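PDB 4UJ7: surface layer protein from Geobacillus stearothermophilus, which binds calcium and probably assembles with copies of itself into the bacterial surface layer, this chain being its domains 5 and 6. Local coordinates for residues Gln137-Ala142 / Val150-Asn155; Val82-Thr87 / Val104-Pro109; Gly49-Thr54 / Ser73-Thr78. All coordinates share one frame; numbering follows the deposited sequence.

Overall arrangement
The chain folds into two successive all-beta domains, and the three contacts are spread over both. Interactions 2 and 3 lie in the first: 49-54 with 73-78 spans its two sheets, and 82-87 with 104-109 pairs strands near the exit toward the second domain, the two centres about 24 Å apart. Interaction 1, 137-142 with 150-155, belongs to the second domain and touches interaction 2 where Val150 CG1 packs 3.7 Å from Gly108 O, with centres about 18 Å apart. The bound calcium ions belong to the second domain too; Leu138 of interaction 1 has its side chain about 10 Å from one, while interactions 2 and 3 lie away from these sites.

Interaction 1: Gln137-Ala142 / Val150-Asn155; sequences QLKVYA and VGDITN
Strand 137-142 and the short strand 150-152 run antiparallel, 160° apart in direction and 4.6 Å between axes at their closest. Ala142 faces both Val150 and Gly151, a classic beta bulge: Ala142 O accepts from Val150 N at 2.9 Å and only weakly from Gly151 N, while Ala142 N gives its hydrogen to Gly151 O. Tyr141 and Asp152 form the adjoining non-hydrogen-bonded pair. Beyond Asp152 the second segment leaves strand geometry, yet Ile153 N still reaches Val140 O, almost on the line of that carbonyl. The next backbone donor, Val140 N, turns instead to a side chain, Thr154 OG1, at 2.9 Å and nearly straight (165°).

That hydroxyl donates in turn to Asp152 OD1 at 2.6 Å, approaching on the syn side and slightly out of the carboxylate plane. Thr154 N reaches the same oxygen nearly along its C-O bond, closing an Asx turn that carries the chain off the end of this beta hairpin in the second BIG2 domain. Asp152 CG stands anti to the backbone N (chi1 178°), which sends it off the backbone toward Lys139. The carboxylate is shared between the turn and that lysine. Its other oxygen, OD2, takes a salt bridge from Lys139 NZ at 2.7 Å through its syn lone pair, the two side chains crossing at about a right angle. Lys139 NZ also meets Asp181 OD1 and Thr182 O of strand 181-188, so the ammonium group has two carboxylate partners, which would probably favour its charged form.

Val140 and Ile153 pack on the other side of the strand from this polar group, Val140 CG1 lying 3.8 Å from Ile153 CG1. Gly151 O lies at the edge of the Tyr141 ring, in its plane, 3.8 Å from CD1.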
loop_
_atom_site.group_PDB
_atom_site.type_symbol
_atom_site.label_atom_id
_atom_site.label_comp_id
_atom_site.label_asym_id
_atom_site.label_seq_id
_atom_site.Cartn_x
_atom_site.Cartn_y
_atom_site.Cartn_z
ATOM N N GLN A 137 6.231 -4.523 -3.049
ATOM C CA GLN A 137 6.680 -3.370 -2.292
ATOM C C GLN A 137 6.043 -3.373 -0.922
ATOM O O GLN A 137 4.819 -3.490 -0.804
ATOM C CB GLN A 137 6.275 -2.094 -3.015
ATOM C CG GLN A 137 7.151 -1.769 -4.202
ATOM C CD GLN A 137 6.844 -0.385 -4.707
ATOM O OE1 GLN A 137 5.700 -0.077 -5.055
ATOM N NE2 GLN A 137 7.843 0.468 -4.703
ATOM N N LEU A 138 6.877 -3.245 0.107
ATOM C CA LEU A 138 6.424 -3.311 1.504
ATOM C C LEU A 138 6.794 -2.071 2.299
ATOM O O LEU A 138 7.863 -1.486 2.100
ATOM C CB LEU A 138 7.072 -4.518 2.209
ATOM C CG LEU A 138 6.832 -5.885 1.567
ATOM C CD1 LEU A 138 7.674 -6.932 2.284
ATOM C CD2 LEU A 138 5.357 -6.288 1.553
ATOM N N LYS A 139 5.896 -1.672 3.200
ATOM C CA LYS A 139 6.249 -0.732 4.259
ATOM C C LYS A 139 5.875 -1.352 5.606
ATOM O O LYS A 139 5.034 -2.249 5.679
ATOM C CB LYS A 139 5.551 0.623 4.071
ATOM C CG LYS A 139 6.284 1.555 3.110
ATOM C CD LYS A 139 5.501 2.859 2.964
ATOM C CE LYS A 139 6.288 3.874 2.154
ATOM N NZ LYS A 139 7.482 4.321 2.903
ATOM N N VAL A 140 6.539 -0.887 6.656
ATOM C CA VAL A 140 6.178 -1.288 8.010
ATOM C C VAL A 140 5.854 -0.033 8.819
ATOM O O VAL A 140 6.682 0.869 8.910
ATOM C CB VAL A 140 7.285 -2.122 8.698
ATOM C CG1 VAL A 140 6.820 -2.596 10.072
ATOM C CG2 VAL A 140 7.651 -3.342 7.851
ATOM N N TYR A 141 4.631 0.022 9.361
ATOM C CA TYR A 141 4.180 1.155 10.181
ATOM C C TYR A 141 4.123 0.841 11.662
ATOM O O TYR A 141 3.770 -0.272 12.066
ATOM C CB TYR A 141 2.785 1.612 9.752
ATOM C CG TYR A 141 2.696 2.080 8.321
ATOM C CD1 TYR A 141 3.221 3.307 7.941
ATOM C CD2 TYR A 141 2.102 1.284 7.352
ATOM C CE1 TYR A 141 3.150 3.740 6.625
ATOM C CE2 TYR A 141 2.027 1.699 6.039
ATOM C CZ TYR A 141 2.550 2.924 5.687
ATOM O OH TYR A 141 2.452 3.346 4.385
ATOM N N ALA A 142 4.448 1.852 12.461
ATOM C CA ALA A 142 4.130 1.847 13.885
ATOM C C ALA A 142 2.739 2.478 14.121
ATOM O O ALA A 142 2.410 3.525 13.549
ATOM C CB ALA A 142 5.208 2.570 14.668
ATOM N N VAL A 150 1.619 6.268 13.571
ATOM C CA VAL A 150 2.490 7.226 14.260
ATOM C C VAL A 150 3.930 7.214 13.744
ATOM O O VAL A 150 4.706 8.098 14.068
ATOM C CB VAL A 150 2.437 7.079 15.808
ATOM C CG1 VAL A 150 1.039 7.402 16.317
ATOM C CG2 VAL A 150 2.879 5.683 16.237
ATOM N N GLY A 151 4.295 6.233 12.922
ATOM C CA GLY A 151 5.628 6.247 12.315
ATOM C C GLY A 151 5.732 5.256 11.175
ATOM O O GLY A 151 5.040 4.241 11.171
ATOM N N ASP A 152 6.581 5.574 10.197
ATOM C CA ASP A 152 6.963 4.636 9.152
ATOM C C ASP A 152 8.365 4.138 9.496
ATOM O O ASP A 152 9.338 4.882 9.411
ATOM C CB ASP A 152 6.914 5.340 7.784
ATOM C CG ASP A 152 7.335 4.444 6.632
ATOM O OD1 ASP A 152 8.007 3.432 6.871
ATOM O OD2 ASP A 152 7.016 4.782 5.476
ATOM N N ILE A 153 8.454 2.873 9.908
ATOM C CA ILE A 153 9.683 2.294 10.428
ATOM C C ILE A 153 10.345 1.348 9.435
ATOM O O ILE A 153 11.212 0.548 9.803
ATOM C CB ILE A 153 9.480 1.583 11.810
ATOM C CG1 ILE A 153 8.525 0.382 11.725
ATOM C CG2 ILE A 153 9.022 2.592 12.872
ATOM C CD1 ILE A 153 8.606 -0.541 12.931
ATOM N N THR A 154 9.972 1.468 8.164
ATOM C CA THR A 154 10.510 0.588 7.112
ATOM C C THR A 154 12.028 0.562 7.067
ATOM O O THR A 154 12.617 -0.495 6.838
ATOM C CB THR A 154 9.949 0.956 5.721
ATOM O OG1 THR A 154 8.527 1.076 5.813
ATOM C CG2 THR A 154 10.270 -0.133 4.700
ATOM N N ASN A 155 12.657 1.715 7.283
ATOM C CA ASN A 155 14.106 1.792 7.263
ATOM C C ASN A 155 14.776 1.144 8.484
ATOM O O ASN A 155 15.957 0.799 8.435
ATOM C CB ASN A 155 14.561 3.239 7.119
ATOM C CG ASN A 155 16.014 3.348 6.686
ATOM O OD1 ASN A 155 16.498 2.561 5.866
ATOM N ND2 ASN A 155 16.718 4.310 7.252
#

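Interaction 2: Val82-Thr87 / Val104-Pro109; sequences VAEGST and VVAGGP
Val104 CG1, set anti to its own backbone N (chi1 -176°), lies 3.4 Å from Ala83 O, just ahead of strand 85-93, and Val104 CB is equally close to that oxygen. At Glu84 the contact moves to the second segment's carbonyl: Glu84 CA makes a CA-H...O contact of 3.4 Å with Val104 O. The glutamate side chain then reaches across the backbone of Val105, its CG 3.9 Å from Val105 C, and brings OE2 to 3.7 Å from Ala106 CB; OE2 also makes a long, weak ion pair with Lys29 NZ. A water accepts from Ala106 N at 3.0 Å and donates a weak bond to Glu84 OE1. Gly85 closes the ladder with two backbone bonds to Val104, one in each direction, both nearly straight, the one from Val104 N to Gly85 O the shorter at 2.8 Å. The backbone angles of Gly85 themselves call for glycine, since a CB would jam against the preceding carbonyl oxygen.

This hydrogen-bonded antiparallel pair lies at the open end of the hairpin formed by strands 85-93 and 96-105. Val104 also packs on Thr60, and Val105 is backbone-bonded to Val27 and Lys29, on the side where strand 25-28 runs parallel to strand 96-105.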
loop_
_atom_site.group_PDB
_atom_site.type_symbol
_atom_site.label_atom_id
_atom_site.label_comp_id
_atom_site.label_asym_id
_atom_site.label_seq_id
_atom_site.Cartn_x
_atom_site.Cartn_y
_atom_site.Cartn_z
ATOM N N VAL A 82 -1.063 17.081 8.098
ATOM C CA VAL A 82 -0.389 18.393 8.203
ATOM C C VAL A 82 -0.579 19.038 9.582
ATOM O O VAL A 82 0.397 19.489 10.187
ATOM C CB VAL A 82 -0.845 19.348 7.070
ATOM C CG1 VAL A 82 -0.297 20.760 7.281
ATOM C CG2 VAL A 82 -0.414 18.805 5.708
ATOM N N ALA A 83 -1.818 19.084 10.062
ATOM C CA ALA A 83 -2.127 19.618 11.403
ATOM C C ALA A 83 -3.298 18.888 12.055
ATOM O O ALA A 83 -4.202 18.408 11.370
ATOM C CB ALA A 83 -2.413 21.114 11.329
ATOM N N GLU A 84 -3.298 18.827 13.386
ATOM C CA GLU A 84 -4.382 18.163 14.106
ATOM C C GLU A 84 -5.745 18.718 13.705
ATOM O O GLU A 84 -5.925 19.930 13.577
ATOM C CB GLU A 84 -4.182 18.257 15.623
ATOM C CG GLU A 84 -2.917 17.569 16.109
ATOM C CD GLU A 84 -2.725 17.693 17.610
ATOM O OE1 GLU A 84 -3.716 17.523 18.351
ATOM O OE2 GLU A 84 -1.583 17.966 18.042
ATOM N N GLY A 85 -6.693 17.816 13.490
ATOM C CA GLY A 85 -8.030 18.166 13.040
ATOM C C GLY A 85 -8.676 17.030 12.275
ATOM O O GLY A 85 -8.057 15.988 12.059
ATOM N N SER A 86 -9.928 17.236 11.888
ATOM C CA SER A 86 -10.663 16.288 11.071
ATOM C C SER A 86 -11.081 16.924 9.760
ATOM O O SER A 86 -11.351 18.130 9.700
ATOM C CB SER A 86 -11.899 15.787 11.819
ATOM O OG SER A 86 -11.513 15.028 12.947
ATOM N N THR A 87 -11.128 16.112 8.704
ATOM C CA THR A 87 -11.611 16.562 7.402
ATOM C C THR A 87 -12.070 15.371 6.558
ATOM O O THR A 87 -12.317 14.295 7.095
ATOM C CB THR A 87 -10.584 17.463 6.657
ATOM O OG1 THR A 87 -11.221 18.085 5.535
ATOM C CG2 THR A 87 -9.355 16.677 6.193
ATOM N N VAL A 104 -6.519 13.607 11.821
ATOM C CA VAL A 104 -5.107 13.854 12.087
ATOM C C VAL A 104 -4.968 14.124 13.572
ATOM O O VAL A 104 -5.633 15.005 14.107
ATOM C CB VAL A 104 -4.549 15.045 11.269
ATOM C CG1 VAL A 104 -3.053 15.200 11.513
ATOM C CG2 VAL A 104 -4.806 14.851 9.779
ATOM N N VAL A 105 -4.132 13.335 14.231
ATOM C CA VAL A 105 -4.018 13.372 15.693
ATOM C C VAL A 105 -2.590 13.687 16.131
ATOM O O VAL A 105 -1.665 13.715 15.317
ATOM C CB VAL A 105 -4.479 12.038 16.325
ATOM C CG1 VAL A 105 -5.925 11.737 15.954
ATOM C CG2 VAL A 105 -3.561 10.887 15.914
ATOM N N ALA A 106 -2.410 13.936 17.426
ATOM C CA ALA A 106 -1.089 14.098 17.989
ATOM C C ALA A 106 -0.318 12.788 17.883
ATOM O O ALA A 106 0.857 12.775 17.496
ATOM C CB ALA A 106 -1.185 14.545 19.449
ATOM N N GLY A 107 -0.995 11.691 18.206
ATOM C CA GLY A 107 -0.388 10.363 18.167
ATOM C C GLY A 107 0.148 9.908 19.510
ATOM O O GLY A 107 0.949 10.606 20.140
ATOM N N GLY A 108 -0.300 8.731 19.944
ATOM C CA GLY A 108 0.181 8.130 21.185
ATOM C C GLY A 108 1.382 7.225 20.988
ATOM O O GLY A 108 1.895 7.109 19.879
ATOM N N PRO A 109 1.839 6.557 22.067
ATOM C CA PRO A 109 2.980 5.649 21.955
ATOM C C PRO A 109 2.640 4.426 21.095
ATOM O O PRO A 109 1.464 4.091 20.940
ATOM C CB PRO A 109 3.229 5.226 23.406
ATOM C CG PRO A 109 2.598 6.293 24.229
ATOM C CD PRO A 109 1.368 6.666 23.460
HETATM O O HOH W 1 -4.876 14.476 18.967
#

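Interaction 3: Gly49-Thr54 / Ser73-Thr78; sequences GNVNVT and SEYTVT
Tyr75 reaches from one backbone segment to the other across a gap too wide for strand pairing, with Val51 and Tyr75 8.6 Å apart at their CA atoms and Val53 and Val77 7.9 Å apart. This is the interior of a beta sandwich, the immunoglobulin-like arrangement expected of a BIG2 domain: strand 52-55 belongs to one sheet and strand 74-81 to the other, and alternate residues from each point inward. In the conformer described here, Val51 CG2 sits over one face of the Tyr75 ring in a CH-pi contact, 4.0 Å from the ring centroid and 17° off the normal, displaced toward the rim near CD2. At the far end of the ring OH donates to Gly49 O at 2.7 Å, that oxygen lying in the ring plane at its edge. Tyr75 OH also bonds to Gln72 N, and the two bonds fix the far end of the ring. A phenylalanine here would keep the ring but would probably leave Gly49 O without this donor and Gln72 N without its hydroxyl mate. Farther along, Val53, which touches Ile91, and Val77, which touches Val63 and Phe35, slide past each other in opposite directions, with Val53 CG1 4.0 Å from Val77 CG2.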
loop_
_atom_site.group_PDB
_atom_site.type_symbol
_atom_site.label_atom_id
_atom_site.label_comp_id
_atom_site.label_asym_id
_atom_site.label_seq_id
_atom_site.Cartn_x
_atom_site.Cartn_y
_atom_site.Cartn_z
ATOM N N GLY A 49 -11.159 4.316 -15.615
ATOM C CA GLY A 49 -11.636 5.694 -15.614
ATOM C C GLY A 49 -10.664 6.555 -14.833
ATOM O O GLY A 49 -9.796 6.028 -14.140
ATOM N N ASN A 50 -10.808 7.872 -14.958
ATOM C CA ASN A 50 -9.904 8.807 -14.278
ATOM C C ASN A 50 -10.514 9.285 -12.983
ATOM O O ASN A 50 -11.754 9.248 -12.830
ATOM C CB ASN A 50 -9.588 9.994 -15.188
ATOM C CG ASN A 50 -9.175 9.553 -16.581
ATOM O OD1 ASN A 50 -8.381 8.617 -16.740
ATOM N ND2 ASN A 50 -9.747 10.186 -17.599
ATOM N N VAL A 51 -9.667 9.721 -12.044
ATOM C CA VAL A 51 -10.137 10.166 -10.728
ATOM C C VAL A 51 -9.487 11.467 -10.267
ATOM O O VAL A 51 -8.302 11.735 -10.541
ATOM C CB VAL A 51 -9.943 9.102 -9.604
ATOM C CG1 VAL A 51 -10.755 7.844 -9.877
ATOM C CG2 VAL A 51 -8.472 8.768 -9.378
ATOM N N ASN A 52 -10.278 12.272 -9.563
ATOM C CA ASN A 52 -9.797 13.410 -8.801
ATOM C C ASN A 52 -9.869 13.133 -7.333
ATOM O O ASN A 52 -10.811 12.486 -6.856
ATOM C CB ASN A 52 -10.657 14.626 -9.076
ATOM C CG ASN A 52 -10.343 15.229 -10.385
ATOM O OD1 ASN A 52 -9.298 15.918 -10.530
ATOM N ND2 ASN A 52 -11.188 14.954 -11.370
ATOM N N VAL A 53 -8.868 13.600 -6.609
ATOM C CA VAL A 53 -8.838 13.535 -5.155
ATOM C C VAL A 53 -8.589 14.933 -4.620
ATOM O O VAL A 53 -7.679 15.646 -5.089
ATOM C CB VAL A 53 -7.784 12.537 -4.578
ATOM C CG1 VAL A 53 -8.136 11.115 -4.992
ATOM C CG2 VAL A 53 -6.356 12.921 -4.986
ATOM N N THR A 54 -9.408 15.317 -3.653
ATOM C CA THR A 54 -9.321 16.634 -3.032
ATOM C C THR A 54 -9.563 16.526 -1.538
ATOM O O THR A 54 -10.439 15.780 -1.081
ATOM C CB THR A 54 -10.361 17.630 -3.600
ATOM O OG1 THR A 54 -11.679 17.080 -3.490
ATOM C CG2 THR A 54 -10.064 17.993 -5.047
ATOM N N SER A 73 -7.858 1.260 -13.565
ATOM C CA SER A 73 -9.034 0.924 -12.774
ATOM C C SER A 73 -8.717 0.871 -11.283
ATOM O O SER A 73 -9.634 0.804 -10.473
ATOM C CB SER A 73 -9.661 -0.404 -13.238
ATOM O OG SER A 73 -8.705 -1.460 -13.193
ATOM N N GLU A 74 -7.432 0.893 -10.921
ATOM C CA GLU A 74 -6.965 0.845 -9.528
ATOM C C GLU A 74 -5.959 1.975 -9.300
ATOM O O GLU A 74 -5.074 2.196 -10.141
ATOM C CB GLU A 74 -6.234 -0.479 -9.267
ATOM C CG GLU A 74 -7.128 -1.718 -9.242
ATOM C CD GLU A 74 -6.363 -3.032 -9.313
ATOM O OE1 GLU A 74 -5.646 -3.274 -10.315
ATOM O OE2 GLU A 74 -6.507 -3.845 -8.376
ATOM N N TYR A 75 -6.090 2.659 -8.160
ATOM C CA TYR A 75 -5.180 3.743 -7.772
ATOM C C TYR A 75 -4.871 3.680 -6.286
ATOM O O TYR A 75 -5.687 3.203 -5.474
ATOM C CB TYR A 75 -5.832 5.105 -8.025
ATOM C CG TYR A 75 -6.181 5.369 -9.469
ATOM C CD1 TYR A 75 -5.227 5.874 -10.364
ATOM C CD2 TYR A 75 -7.490 5.130 -9.946
ATOM C CE1 TYR A 75 -5.552 6.101 -11.697
ATOM C CE2 TYR A 75 -7.815 5.346 -11.288
ATOM C CZ TYR A 75 -6.848 5.859 -12.147
ATOM O OH TYR A 75 -7.172 6.085 -13.454
ATOM N N THR A 76 -3.704 4.194 -5.911
ATOM C CA THR A 76 -3.351 4.394 -4.519
ATOM C C THR A 76 -3.469 5.861 -4.160
ATOM O O THR A 76 -2.917 6.715 -4.876
ATOM C CB THR A 76 -1.928 3.899 -4.236
ATOM O OG1 THR A 76 -1.907 2.480 -4.409
ATOM C CG2 THR A 76 -1.526 4.214 -2.806
ATOM N N VAL A 77 -4.205 6.151 -3.105
ATOM C CA VAL A 77 -4.366 7.525 -2.595
ATOM C C VAL A 77 -3.456 7.688 -1.384
ATOM O O VAL A 77 -3.427 6.835 -0.482
ATOM C CB VAL A 77 -5.836 7.817 -2.210
ATOM C CG1 VAL A 77 -5.965 9.191 -1.564
ATOM C CG2 VAL A 77 -6.754 7.676 -3.413
ATOM N N THR A 78 -2.699 8.786 -1.354
ATOM C CA THR A 78 -1.819 9.109 -0.218
ATOM C C THR A 78 -2.335 10.327 0.518
ATOM O O THR A 78 -2.618 11.351 -0.105
ATOM C CB THR A 78 -0.376 9.371 -0.698
ATOM O OG1 THR A 78 0.130 8.161 -1.258
ATOM C CG2 THR A 78 0.523 9.811 0.466
#